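Local coordinates for protein trans-isoprenyl diphosphate synthase (Caulobacter crescentus, PDB 3OYR) that probably extends farnesyl diphosphate with five isopentenyl diphosphate units to give all-trans-octaprenyl diphosphate, from which quinone side chains are made, at residues 33-38 against 65-70; 46-51 against 133-138; 58-63 against 97-102; 105-110 against 127-132. All blocks are in the same frame, centred on the assembly; numbering follows the deposited sequence. Where two conformers were deposited one is given.

Contact 1 of 4, residues 33-38 against 65-70; sequences ADMAGV and GKRLRP. With DMA (dimethylallyl diphosphate), chain D.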
loop_
_atom_site.group_PDB
_atom_site.type_symbol
_atom_site.label_atom_id
_atom_site.label_comp_id
_atom_site.label_asym_id
_atom_site.label_seq_id
_atom_site.Cartn_x
_atom_site.Cartn_y
_atom_site.Cartn_z
ATOM N N ALA B 33 21.740 1.525 19.734
ATOM C CA ALA B 33 22.206 2.778 19.161
ATOM C C ALA B 33 21.681 3.000 17.728
ATOM O O ALA B 33 21.491 4.136 17.300
ATOM C CB ALA B 33 23.753 2.867 19.208
ATOM N N ASP B 34 21.461 1.922 16.987
ATOM C CA ASP B 34 20.890 2.050 15.655
ATOM C C ASP B 34 19.382 2.236 15.688
ATOM O O ASP B 34 18.827 2.969 14.874
ATOM C CB ASP B 34 21.263 0.840 14.805
ATOM C CG ASP B 34 22.726 0.858 14.406
ATOM O OD1 ASP B 34 23.201 1.890 13.882
ATOM O OD2 ASP B 34 23.405 -0.161 14.619
ATOM N N MET B 35 18.720 1.566 16.625
ATOM C CA MET B 35 17.275 1.677 16.737
ATOM C C MET B 35 16.771 3.026 17.222
ATOM O O MET B 35 15.617 3.387 16.978
ATOM C CB MET B 35 16.713 0.571 17.613
ATOM C CG MET B 35 16.657 -0.812 16.901
ATOM S SD MET B 35 15.780 -0.928 15.321
ATOM C CE MET B 35 14.079 -0.795 15.870
ATOM N N ALA B 36 17.606 3.757 17.945
ATOM C CA ALA B 36 17.245 5.114 18.316
ATOM C C ALA B 36 17.162 5.955 17.047
ATOM O O ALA B 36 16.238 6.727 16.908
ATOM C CB ALA B 36 18.227 5.710 19.355
ATOM N N GLY B 37 18.096 5.769 16.114
ATOM C CA GLY B 37 18.000 6.404 14.803
ATOM C C GLY B 37 16.770 5.998 13.989
ATOM O O GLY B 37 16.139 6.840 13.334
ATOM N N VAL B 38 16.440 4.706 14.033
ATOM C CA VAL B 38 15.307 4.139 13.296
ATOM C C VAL B 38 13.993 4.699 13.854
ATOM O O VAL B 38 13.113 5.141 13.099
ATOM C CB VAL B 38 15.345 2.572 13.365
ATOM C CG1 VAL B 38 14.154 1.955 12.706
ATOM C CG2 VAL B 38 16.623 2.052 12.702
ATOM N N GLY B 65 4.936 -3.505 19.812
ATOM C CA GLY B 65 5.441 -4.224 18.656
ATOM C C GLY B 65 6.891 -4.550 18.898
ATOM O O GLY B 65 7.625 -3.742 19.448
ATOM N N LYS B 66 7.307 -5.734 18.473
ATOM C CA LYS B 66 8.636 -6.242 18.813
ATOM C C LYS B 66 9.744 -5.661 17.953
ATOM O O LYS B 66 10.912 -5.819 18.285
ATOM C CB LYS B 66 8.658 -7.772 18.748
ATOM C CG LYS B 66 7.697 -8.448 19.712
ATOM C CD LYS B 66 7.685 -9.976 19.488
ATOM C CE LYS B 66 7.121 -10.374 18.099
ATOM N NZ LYS B 66 5.639 -10.109 18.050
ATOM N N ARG B 67 9.379 -5.005 16.847
ATOM C CA ARG B 67 10.345 -4.367 15.953
ATOM C C ARG B 67 11.376 -5.334 15.388
ATOM O O ARG B 67 12.493 -4.930 15.061
ATOM C CB ARG B 67 11.022 -3.175 16.641
ATOM C CG ARG B 67 10.009 -2.135 17.137
ATOM C CD ARG B 67 9.440 -1.329 15.954
ATOM N NE ARG B 67 8.707 -0.165 16.427
ATOM C CZ ARG B 67 7.433 -0.189 16.807
ATOM N NH1 ARG B 67 6.733 -1.316 16.736
ATOM N NH2 ARG B 67 6.862 0.919 17.255
ATOM N N LEU B 68 10.988 -6.606 15.244
ATOM C CA LEU B 68 11.910 -7.653 14.762
ATOM C C LEU B 68 12.389 -7.379 13.356
ATOM O O LEU B 68 13.565 -7.596 13.033
ATOM C CB LEU B 68 11.271 -9.049 14.827
ATOM C CG LEU B 68 10.829 -9.557 16.202
ATOM C CD1 LEU B 68 10.433 -11.015 16.132
ATOM C CD2 LEU B 68 11.921 -9.370 17.266
ATOM N N ARG B 69 11.488 -6.861 12.529
ATOM C CA ARG B 69 11.856 -6.568 11.158
ATOM C C ARG B 69 12.935 -5.494 10.994
ATOM O O ARG B 69 13.965 -5.804 10.361
ATOM C CB ARG B 69 10.630 -6.368 10.282
ATOM C CG ARG B 69 9.867 -7.649 10.044
ATOM C CD ARG B 69 8.434 -7.290 9.809
ATOM N NE ARG B 69 7.540 -8.435 9.834
ATOM C CZ ARG B 69 6.939 -8.886 10.923
ATOM N NH1 ARG B 69 7.159 -8.309 12.112
ATOM N NH2 ARG B 69 6.137 -9.927 10.823
ATOM N N PRO B 70 12.755 -4.269 11.594
ATOM C CA PRO B 70 13.892 -3.315 11.548
ATOM C C PRO B 70 15.144 -3.798 12.268
ATOM O O PRO B 70 16.256 -3.477 11.819
ATOM C CB PRO B 70 13.346 -2.025 12.220
ATOM C CG PRO B 70 12.063 -2.426 12.897
ATOM C CD PRO B 70 11.537 -3.617 12.122
HETATM C C1 DMA D . 2.224 -9.648 13.185
HETATM O O1 DMA D . 3.631 -9.418 13.343
HETATM C C2 DMA D . 2.320 -10.070 11.761
HETATM C C3 DMA D . 2.426 -11.353 11.405
HETATM C C4 DMA D . 2.324 -12.488 12.389
HETATM C C5 DMA D . 2.620 -11.629 9.946
HETATM P PA DMA D . 4.444 -9.369 14.725
HETATM O O1A DMA D . 5.924 -9.159 14.474
HETATM O O2A DMA D . 4.077 -10.583 15.531
HETATM O O3A DMA D . 3.727 -8.043 15.322
HETATM P PB DMA D . 4.365 -6.813 16.172
HETATM O O1B DMA D . 5.029 -5.902 15.158
HETATM O O2B DMA D . 3.054 -6.269 16.699
HETATM O O3B DMA D . 5.315 -7.358 17.204
#
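M35 reaches P70 by a folded route: its CG lies anti to the carbonyl carbon (chi1 -76°), and two further bends, at chi2 and chi3, carry CE over to the proline ring. Beside it V38 sets CG1 anti to the backbone N, which aims this methyl at the same ring. M35 CE then lies 3.9 Å from P70 CB and 4.0 Å from R67 CB, while V38 CG1 is 4.1 Å from P70 CB. The flexible thioether moulds itself to the proline, and the branched valine fills in beside it, so helix 25-45 packs on the N-terminal end of helix 68-79 and its R67 cap through apolar contacts alone.

The turn before that helix is shaped for diphosphate. G65 has phi of +114°, where any side chain would be jammed against the preceding carbonyl. R67, at the N-cap position, directs its guanidinium to I61 O and G64 O. The backbone N of K66 donates to O3B of dimethylallyl diphosphate (2.9 Å), and K66 NZ binds the same O3B and also O2A, so the lysine bridges both phosphates. R69 extends from CG to NE and places NH1 2.8 Å from O1A of the diphosphate ligand, an oxygen lying in the guanidinium plane at its edge; the N-H...O angle is 175°. A leucine in place of R69 would probably leave O1A without this straight charged donor.

Such a G-K-x-x-R run is known in this family from the isopentenyl diphosphate site. M35 and V38 pack on one side of the turn, while the K66 N-H, K66 NZ and R69 face the diphosphate on the other.

Contact 2 of 4, residues 46-51 against 133-138; sequences MQSDVA and GDFLFA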
loop_
_atom_site.group_PDB
_atom_site.type_symbol
_atom_site.label_atom_id
_atom_site.label_comp_id
_atom_site.label_asym_id
_atom_site.label_seq_id
_atom_site.Cartn_x
_atom_site.Cartn_y
_atom_site.Cartn_z
ATOM N N MET B 46 5.958 9.683 10.215
ATOM C CA MET B 46 4.533 9.495 10.454
ATOM C C MET B 46 3.789 10.830 10.550
ATOM O O MET B 46 2.569 10.848 10.679
ATOM C CB MET B 46 4.263 8.571 11.646
ATOM C CG MET B 46 4.653 9.088 13.013
ATOM S SD MET B 46 3.917 8.044 14.293
ATOM C CE MET B 46 5.249 7.073 14.892
ATOM N N GLN B 47 4.525 11.941 10.472
ATOM C CA GLN B 47 3.935 13.284 10.549
ATOM C C GLN B 47 3.288 13.730 9.227
ATOM O O GLN B 47 3.795 13.454 8.138
ATOM C CB GLN B 47 4.981 14.317 10.998
ATOM C CG GLN B 47 5.701 13.991 12.326
ATOM C CD GLN B 47 4.753 13.738 13.508
ATOM O OE1 GLN B 47 3.814 14.496 13.738
ATOM N NE2 GLN B 47 5.013 12.666 14.267
ATOM N N SER B 48 2.154 14.413 9.345
ATOM C CA SER B 48 1.448 14.993 8.197
ATOM C C SER B 48 0.578 16.145 8.683
ATOM O O SER B 48 0.114 16.121 9.835
ATOM C CB SER B 48 0.546 13.951 7.541
ATOM O OG SER B 48 -0.077 14.490 6.399
ATOM N N ASP B 49 0.346 17.129 7.808
ATOM C CA ASP B 49 -0.584 18.233 8.092
ATOM C C ASP B 49 -2.025 17.739 8.216
ATOM O O ASP B 49 -2.837 18.353 8.905
ATOM C CB ASP B 49 -0.504 19.309 7.005
ATOM C CG ASP B 49 0.880 19.915 6.885
ATOM O OD1 ASP B 49 1.294 20.229 5.745
ATOM O OD2 ASP B 49 1.558 20.073 7.922
ATOM N N VAL B 50 -2.323 16.626 7.542
ATOM C CA VAL B 50 -3.629 15.972 7.620
ATOM C C VAL B 50 -3.662 15.167 8.931
ATOM O O VAL B 50 -3.058 14.093 9.031
ATOM C CB VAL B 50 -3.859 15.075 6.384
ATOM C CG1 VAL B 50 -5.256 14.522 6.380
ATOM C CG2 VAL B 50 -3.593 15.854 5.107
ATOM N N ALA B 51 -4.368 15.698 9.930
ATOM C CA ALA B 51 -4.177 15.295 11.339
ATOM C C ALA B 51 -4.525 13.831 11.692
ATOM O O ALA B 51 -3.915 13.253 12.603
ATOM C CB ALA B 51 -4.913 16.273 12.273
ATOM N N GLY B 133 -2.611 3.306 5.839
ATOM C CA GLY B 133 -1.719 2.258 5.340
ATOM C C GLY B 133 -1.077 2.652 4.032
ATOM O O GLY B 133 0.151 2.563 3.911
ATOM N N ASP B 134 -1.881 3.125 3.066
ATOM C CA ASP B 134 -1.335 3.646 1.787
ATOM C C ASP B 134 -0.307 4.767 1.970
ATOM O O ASP B 134 0.716 4.773 1.283
ATOM C CB ASP B 134 -2.443 4.099 0.822
ATOM C CG ASP B 134 -3.364 2.965 0.414
ATOM O OD1 ASP B 134 -2.999 1.784 0.641
ATOM O OD2 ASP B 134 -4.462 3.255 -0.136
ATOM N N PHE B 135 -0.566 5.682 2.912
ATOM C CA PHE B 135 0.395 6.738 3.315
ATOM C C PHE B 135 1.741 6.165 3.799
ATOM O O PHE B 135 2.824 6.594 3.348
ATOM C CB PHE B 135 -0.219 7.650 4.407
ATOM C CG PHE B 135 0.759 8.687 4.980
ATOM C CD1 PHE B 135 0.951 9.908 4.348
ATOM C CD2 PHE B 135 1.478 8.421 6.154
ATOM C CE1 PHE B 135 1.848 10.852 4.871
ATOM C CE2 PHE B 135 2.366 9.357 6.687
ATOM C CZ PHE B 135 2.547 10.574 6.049
ATOM N N LEU B 136 1.666 5.198 4.711
ATOM C CA LEU B 136 2.858 4.572 5.295
ATOM C C LEU B 136 3.661 3.811 4.260
ATOM O O LEU B 136 4.910 3.863 4.250
ATOM C CB LEU B 136 2.487 3.686 6.493
ATOM C CG LEU B 136 1.889 4.446 7.701
ATOM C CD1 LEU B 136 1.361 3.507 8.782
ATOM C CD2 LEU B 136 2.874 5.420 8.314
ATOM N N PHE B 137 2.939 3.157 3.359
ATOM C CA PHE B 137 3.572 2.437 2.269
ATOM C C PHE B 137 4.355 3.419 1.411
ATOM O O PHE B 137 5.533 3.181 1.104
ATOM C CB PHE B 137 2.534 1.677 1.442
ATOM C CG PHE B 137 3.137 0.749 0.430
ATOM C CD1 PHE B 137 3.088 1.047 -0.926
ATOM C CD2 PHE B 137 3.770 -0.412 0.836
ATOM C CE1 PHE B 137 3.642 0.198 -1.861
ATOM C CE2 PHE B 137 4.326 -1.262 -0.087
ATOM C CZ PHE B 137 4.254 -0.967 -1.444
ATOM N N ALA B 138 3.737 4.549 1.067
ATOM C CA ALA B 138 4.431 5.557 0.280
ATOM C C ALA B 138 5.608 6.193 1.034
ATOM O O ALA B 138 6.690 6.412 0.442
ATOM C CB ALA B 138 3.445 6.610 -0.225
#
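F135 meets the loop between helices 25-45 and 52-61 in an aromatic-to-backbone contact of the all-helical isoprenoid synthase fold, far from the centre of the chain and within the dimer interface. The loop residues 46-51 form no regular structure, whereas 133-138 belong to helix 126-147. With CG anti to the backbone N (chi1 174°), the phenylalanine sends its ring towards the loop, and the far end of the ring does the touching.

Q47 O stands near the ring plane, 3.8 Å from F135 CZ, at the edge where ring hydrogens carry a slight positive charge; a carbonyl is an agreeable neighbour there, although no hydrogen bond is formed. S48 CB approaches CZ obliquely at 4.2 Å, and M46 O lies 4.3 Å from F135 CE2. A large flat side chain suits this place because it is long enough to bring CZ against the loop backbone. I53 of helix 52-61 and E165 of the second subunit also pack on it.

The loop is pinned from several directions. M46 turns its thioether away from F135, towards E58 and I61, and Q47 NE2 bonds back to T43 O. S48 is small enough to leave room for the ring, yet its hydroxyl has work to do: OG bonds to E165 OE1 of the second subunit and receives a weak bond from V50 N at 3.3 Å.

Contact 3 of 4, residues 58-63 against 97-102; sequences EHLIAA and IHTATL. With DMA (dimethylallyl diphosphate), chain D; DMA (dimethylallyl diphosphate), chain G.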
loop_
_atom_site.group_PDB
_atom_site.type_symbol
_atom_site.label_atom_id
_atom_site.label_comp_id
_atom_site.label_asym_id
_atom_site.label_seq_id
_atom_site.Cartn_x
_atom_site.Cartn_y
_atom_site.Cartn_z
ATOM N N GLU B 58 0.199 6.649 14.988
ATOM C CA GLU B 58 0.761 6.542 16.336
ATOM C C GLU B 58 -0.068 5.642 17.243
ATOM O O GLU B 58 0.480 5.000 18.129
ATOM C CB GLU B 58 0.951 7.914 17.005
ATOM C CG GLU B 58 2.043 7.916 18.088
ATOM C CD GLU B 58 1.766 8.880 19.235
ATOM O OE1 GLU B 58 1.659 10.100 18.986
ATOM O OE2 GLU B 58 1.675 8.416 20.396
ATOM N N HIS B 59 -1.377 5.571 17.015
ATOM C CA HIS B 59 -2.213 4.655 17.785
ATOM C C HIS B 59 -1.659 3.224 17.639
ATOM O O HIS B 59 -1.524 2.514 18.632
ATOM C CB HIS B 59 -3.669 4.748 17.339
ATOM C CG HIS B 59 -4.571 3.715 17.951
ATOM N ND1 HIS B 59 -5.262 3.930 19.126
ATOM C CD2 HIS B 59 -4.922 2.473 17.533
ATOM C CE1 HIS B 59 -5.985 2.863 19.415
ATOM N NE2 HIS B 59 -5.791 1.960 18.468
ATOM N N LEU B 60 -1.282 2.840 16.413
ATOM C CA LEU B 60 -0.700 1.519 16.157
ATOM C C LEU B 60 0.792 1.387 16.514
ATOM O O LEU B 60 1.182 0.436 17.208
ATOM C CB LEU B 60 -0.955 1.079 14.710
ATOM C CG LEU B 60 -0.502 -0.343 14.324
ATOM C CD1 LEU B 60 -0.981 -1.383 15.329
ATOM C CD2 LEU B 60 -1.011 -0.714 12.953
ATOM N N ILE B 61 1.607 2.327 16.037
ATOM C CA ILE B 61 3.042 2.275 16.211
ATOM C C ILE B 61 3.460 2.400 17.685
ATOM O O ILE B 61 4.225 1.567 18.185
ATOM C CB ILE B 61 3.760 3.320 15.313
ATOM C CG1 ILE B 61 3.525 3.021 13.820
ATOM C CG2 ILE B 61 5.254 3.366 15.629
ATOM C CD1 ILE B 61 3.776 4.256 12.872
ATOM N N ALA B 62 2.938 3.410 18.384
ATOM C CA ALA B 62 3.239 3.590 19.815
ATOM C C ALA B 62 2.632 2.511 20.730
ATOM O O ALA B 62 3.082 2.358 21.869
ATOM C CB ALA B 62 2.859 5.018 20.302
ATOM N N ALA B 63 1.652 1.752 20.225
ATOM C CA ALA B 63 0.988 0.690 21.000
ATOM C C ALA B 63 1.915 -0.451 21.433
ATOM O O ALA B 63 1.626 -1.170 22.393
ATOM C CB ALA B 63 -0.189 0.116 20.225
ATOM N N ILE B 97 6.323 -0.579 6.166
ATOM C CA ILE B 97 5.666 -1.590 5.328
ATOM C C ILE B 97 4.907 -2.583 6.202
ATOM O O ILE B 97 3.725 -2.842 5.962
ATOM C CB ILE B 97 6.624 -2.305 4.326
ATOM C CG1 ILE B 97 6.951 -1.362 3.162
ATOM C CG2 ILE B 97 5.957 -3.584 3.759
ATOM C CD1 ILE B 97 8.301 -1.679 2.447
ATOM N N HIS B 98 5.564 -3.069 7.250
ATOM C CA HIS B 98 4.931 -3.967 8.206
ATOM C C HIS B 98 3.666 -3.334 8.830
ATOM O O HIS B 98 2.593 -3.952 8.836
ATOM C CB HIS B 98 5.955 -4.399 9.259
ATOM C CG HIS B 98 5.371 -5.133 10.427
ATOM N ND1 HIS B 98 4.684 -6.320 10.295
ATOM C CD2 HIS B 98 5.427 -4.878 11.757
ATOM C CE1 HIS B 98 4.309 -6.748 11.489
ATOM N NE2 HIS B 98 4.748 -5.892 12.394
ATOM N N THR B 99 3.786 -2.085 9.280
ATOM C CA THR B 99 2.688 -1.362 9.923
ATOM C C THR B 99 1.501 -1.217 9.002
ATOM O O THR B 99 0.364 -1.432 9.410
ATOM C CB THR B 99 3.131 0.052 10.437
ATOM O OG1 THR B 99 4.280 -0.087 11.289
ATOM C CG2 THR B 99 1.999 0.706 11.215
ATOM N N ALA B 100 1.778 -0.854 7.753
ATOM C CA ALA B 100 0.747 -0.748 6.732
ATOM C C ALA B 100 0.022 -2.071 6.466
ATOM O O ALA B 100 -1.211 -2.086 6.282
ATOM C CB ALA B 100 1.354 -0.238 5.447
ATOM N N THR B 101 0.779 -3.170 6.432
ATOM C CA THR B 101 0.174 -4.481 6.171
ATOM C C THR B 101 -0.719 -4.892 7.335
ATOM O O THR B 101 -1.732 -5.536 7.119
ATOM C CB THR B 101 1.205 -5.616 5.973
ATOM O OG1 THR B 101 1.895 -5.851 7.204
ATOM C CG2 THR B 101 2.190 -5.290 4.852
ATOM N N LEU B 102 -0.330 -4.519 8.554
ATOM C CA LEU B 102 -1.194 -4.702 9.734
ATOM C C LEU B 102 -2.538 -3.997 9.623
ATOM O O LEU B 102 -3.583 -4.606 9.887
ATOM C CB LEU B 102 -0.495 -4.262 11.020
ATOM C CG LEU B 102 0.793 -4.999 11.379
ATOM C CD1 LEU B 102 1.340 -4.456 12.684
ATOM C CD2 LEU B 102 0.595 -6.534 11.461
HETATM C C1 DMA D . 2.224 -9.648 13.185
HETATM O O1 DMA D . 3.631 -9.418 13.343
HETATM C C2 DMA D . 2.320 -10.070 11.761
HETATM C C3 DMA D . 2.426 -11.353 11.405
HETATM C C4 DMA D . 2.324 -12.488 12.389
HETATM C C5 DMA D . 2.620 -11.629 9.946
HETATM P PA DMA D . 4.444 -9.369 14.725
HETATM O O1A DMA D . 5.924 -9.159 14.474
HETATM O O2A DMA D . 4.077 -10.583 15.531
HETATM O O3A DMA D . 3.727 -8.043 15.322
HETATM P PB DMA D . 4.365 -6.813 16.172
HETATM O O1B DMA D . 5.029 -5.902 15.158
HETATM O O2B DMA D . 3.054 -6.269 16.699
HETATM O O3B DMA D . 5.315 -7.358 17.204
HETATM C C1 DMA G . -0.595 -12.214 8.244
HETATM O O1 DMA G . -0.617 -13.072 9.379
HETATM C C2 DMA G . -0.632 -10.759 8.591
HETATM C C3 DMA G . 0.121 -9.849 7.962
HETATM C C4 DMA G . 1.073 -10.174 6.855
HETATM C C5 DMA G . -0.014 -8.430 8.405
HETATM P PA DMA G . -1.825 -13.184 10.467
HETATM O O1A DMA G . -1.642 -14.548 11.060
HETATM O O2A DMA G . -3.159 -12.766 9.909
HETATM O O3A DMA G . -1.289 -12.079 11.519
HETATM P PB DMA G . -2.058 -11.559 12.843
HETATM O O1B DMA G . -0.950 -10.704 13.400
HETATM O O2B DMA G . -2.401 -12.800 13.633
HETATM O O3B DMA G . -3.301 -10.828 12.390
#
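L60 and I61 close on T99 in an apolar helix-helix contact of the isoprenoid synthase fold, joining helix 52-61 to helix 87-109, one of the helices that line the substrate pocket. The packing turns on a methyl: chi1 of -54° puts T99 OG1 beside the backbone N, where it bonds E95 O one turn back, and leaves CG2 anti to that N and facing helix 52-61. L60 CD2 lies 3.8 Å from T99 CG2, the two side chains sliding past each other in opposite directions, and I61 CG1 reaches the same methyl at 3.8 Å from a perpendicular course. Threonine thus hides its polar end in the helix and offers carbon to its neighbours. L60 CD2 also touches L102 CB at 4.1 Å.

L102 packs on both the H98 ring and the ligands. Its CG sits 3.9 Å above the ring plane, offset towards the rim, while CD2 comes 3.6 Å from C5 of one dimethylallyl diphosphate.

The polar contact with the other ligand is made by H98, whose NE2 donates to its O1B at 2.8 Å, with an N-H...O angle of 158°. A phenylalanine here would probably leave O1B without that donor. The carbonyl of H98 takes two bonds, from L102 N and, at 2.6 Å from H98 O, from T101 OG1.

Contact 4 of 4, residues 105-110 against 127-132; sequences DDVVDG and AQSVLV. With CA (calcium ion), chain E; DMA (dimethylallyl diphosphate), chain G.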
loop_
_atom_site.group_PDB
_atom_site.type_symbol
_atom_site.label_atom_id
_atom_site.label_comp_id
_atom_site.label_asym_id
_atom_site.label_seq_id
_atom_site.Cartn_x
_atom_site.Cartn_y
_atom_site.Cartn_z
ATOM N N ASP B 105 -4.437 -5.772 6.895
ATOM C CA ASP B 105 -4.782 -7.144 7.216
ATOM C C ASP B 105 -5.857 -7.190 8.306
ATOM O O ASP B 105 -6.785 -7.989 8.211
ATOM C CB ASP B 105 -3.537 -7.933 7.608
ATOM C CG ASP B 105 -3.848 -9.370 8.002
ATOM O OD1 ASP B 105 -4.074 -10.221 7.120
ATOM O OD2 ASP B 105 -3.860 -9.655 9.217
ATOM N N ASP B 106 -5.761 -6.312 9.307
ATOM C CA ASP B 106 -6.810 -6.213 10.338
ATOM C C ASP B 106 -8.176 -5.811 9.797
ATOM O O ASP B 106 -9.198 -6.296 10.302
ATOM C CB ASP B 106 -6.414 -5.257 11.464
ATOM C CG ASP B 106 -5.422 -5.870 12.437
ATOM O OD1 ASP B 106 -5.407 -7.117 12.608
ATOM O OD2 ASP B 106 -4.645 -5.088 13.028
ATOM N N VAL B 107 -8.198 -4.942 8.781
ATOM C CA VAL B 107 -9.447 -4.566 8.120
ATOM C C VAL B 107 -10.047 -5.749 7.343
ATOM O O VAL B 107 -11.253 -5.992 7.384
ATOM C CB VAL B 107 -9.240 -3.338 7.186
ATOM C CG1 VAL B 107 -10.412 -3.137 6.243
ATOM C CG2 VAL B 107 -9.038 -2.099 8.009
ATOM N N VAL B 108 -9.182 -6.474 6.640
ATOM C CA VAL B 108 -9.576 -7.617 5.823
ATOM C C VAL B 108 -10.105 -8.762 6.704
ATOM O O VAL B 108 -11.188 -9.307 6.460
ATOM C CB VAL B 108 -8.391 -8.048 4.920
ATOM C CG1 VAL B 108 -8.579 -9.463 4.365
ATOM C CG2 VAL B 108 -8.228 -7.044 3.784
ATOM N N ASP B 109 -9.361 -9.086 7.755
ATOM C CA ASP B 109 -9.731 -10.180 8.642
ATOM C C ASP B 109 -10.870 -9.845 9.620
ATOM O O ASP B 109 -11.479 -10.747 10.202
ATOM C CB ASP B 109 -8.508 -10.627 9.425
ATOM C CG ASP B 109 -7.591 -11.503 8.621
ATOM O OD1 ASP B 109 -6.455 -11.749 9.096
ATOM O OD2 ASP B 109 -7.987 -11.942 7.522
ATOM N N GLY B 110 -11.147 -8.559 9.808
ATOM C CA GLY B 110 -12.120 -8.109 10.808
ATOM C C GLY B 110 -11.682 -8.256 12.265
ATOM O O GLY B 110 -12.528 -8.405 13.148
ATOM N N ALA B 127 -12.043 2.683 5.876
ATOM C CA ALA B 127 -11.493 3.476 4.777
ATOM C C ALA B 127 -10.227 4.209 5.201
ATOM O O ALA B 127 -9.192 4.106 4.515
ATOM C CB ALA B 127 -12.536 4.453 4.237
ATOM N N GLN B 128 -10.300 4.895 6.346
ATOM C CA GLN B 128 -9.157 5.634 6.872
ATOM C C GLN B 128 -7.970 4.742 7.235
ATOM O O GLN B 128 -6.829 5.114 6.963
ATOM C CB GLN B 128 -9.536 6.568 8.040
ATOM C CG GLN B 128 -10.426 7.794 7.671
ATOM C CD GLN B 128 -9.746 8.863 6.790
ATOM O OE1 GLN B 128 -8.793 8.587 6.065
ATOM N NE2 GLN B 128 -10.261 10.094 6.853
ATOM N N SER B 129 -8.242 3.571 7.812
ATOM C CA SER B 129 -7.214 2.545 8.032
ATOM C C SER B 129 -6.489 2.143 6.758
ATOM O O SER B 129 -5.247 2.124 6.706
ATOM C CB SER B 129 -7.823 1.293 8.663
ATOM O OG SER B 129 -7.589 1.282 10.049
ATOM N N VAL B 130 -7.264 1.856 5.728
ATOM C CA VAL B 130 -6.702 1.546 4.412
ATOM C C VAL B 130 -5.843 2.686 3.883
ATOM O O VAL B 130 -4.688 2.464 3.520
ATOM C CB VAL B 130 -7.810 1.129 3.424
ATOM C CG1 VAL B 130 -7.341 1.181 1.961
ATOM C CG2 VAL B 130 -8.269 -0.261 3.790
ATOM N N LEU B 131 -6.388 3.900 3.898
ATOM C CA LEU B 131 -5.690 5.094 3.382
ATOM C C LEU B 131 -4.412 5.485 4.135
ATOM O O LEU B 131 -3.415 5.883 3.506
ATOM C CB LEU B 131 -6.653 6.282 3.251
ATOM C CG LEU B 131 -7.869 6.148 2.313
ATOM C CD1 LEU B 131 -8.752 7.394 2.382
ATOM C CD2 LEU B 131 -7.463 5.854 0.870
ATOM N N VAL B 132 -4.428 5.364 5.459
ATOM C CA VAL B 132 -3.231 5.614 6.277
ATOM C C VAL B 132 -2.166 4.545 6.020
ATOM O O VAL B 132 -0.967 4.851 5.927
ATOM C CB VAL B 132 -3.558 5.770 7.783
ATOM C CG1 VAL B 132 -2.269 5.876 8.630
ATOM C CG2 VAL B 132 -4.432 7.029 8.002
HETATM CA CA CA E . -4.710 -11.241 10.626
HETATM C C1 DMA G . -0.595 -12.214 8.244
HETATM O O1 DMA G . -0.617 -13.072 9.379
HETATM C C2 DMA G . -0.632 -10.759 8.591
HETATM C C3 DMA G . 0.121 -9.849 7.962
HETATM C C4 DMA G . 1.073 -10.174 6.855
HETATM C C5 DMA G . -0.014 -8.430 8.405
HETATM P PA DMA G . -1.825 -13.184 10.467
HETATM O O1A DMA G . -1.642 -14.548 11.060
HETATM O O2A DMA G . -3.159 -12.766 9.909
HETATM O O3A DMA G . -1.289 -12.079 11.519
HETATM P PB DMA G . -2.058 -11.559 12.843
HETATM O O1B DMA G . -0.950 -10.704 13.400
HETATM O O2B DMA G . -2.401 -12.800 13.633
HETATM O O3B DMA G . -3.301 -10.828 12.390
HETATM O O HOH W 1 -6.046 -9.620 11.622
HETATM O O HOH W 2 -5.917 -12.870 12.097
#
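V107 carries the contact, pointing from helix 87-109 at helix 126-147, where S129 and V130 receive it. Its CG2, anti to the carbonyl carbon, approaches S129 CB at 3.7 Å, and CG1, anti to the backbone N, comes 4.3 Å from V130 CG2. Valine's two methyls thus divide between two neighbours. S129 suits its place by being small, letting the helices approach, and H121 packs against both it and V107. V130 adds a branched apolar wall, and H104 of the second subunit lies against it.

The other face of helix 87-109 carries D105 and D109, one turn apart, in the DDxxD pattern of this family, whose central positions are V107 and V108. D105 OD2 binds calcium at 2.3 Å and D109 OD1 at 2.4 Å. Two oxygens of dimethylallyl diphosphate, O2A and O3B, and two waters bring the count to six. D106 acts from the second shell: its OD1 accepts a hydrogen bond from one of these waters (2.8 Å) and forms a salt bridge with R114.

One short helix segment therefore has an apolar face for packing and an acidic face for metal. Calcium joins two carboxylates to a diphosphate that they would otherwise probably repel, consistent with the magnesium-dependent binding of allylic diphosphates in this family.

Overall arrangement
From the N terminus, helix 25-45 opens contact 1, which closes on 65-70 at the start of helix 68-79. Before that happens the loop 46-51 has opened contact 2 and helix 52-61 has opened contact 3, so contact 1 crosses both. Contact 3 closes on helix 87-109. Contact 4 then follows in series, running from the end of that helix to helix 126-147, where contact 2 closes on the very next residues; the long loop of contact 2 thus encloses contacts 3 and 4. Contacts 1 and 3 share one dimethylallyl diphosphate, contacts 3 and 4 the other. Contacts 2 and 4 both lie along helix 126-147 and touch the second subunit.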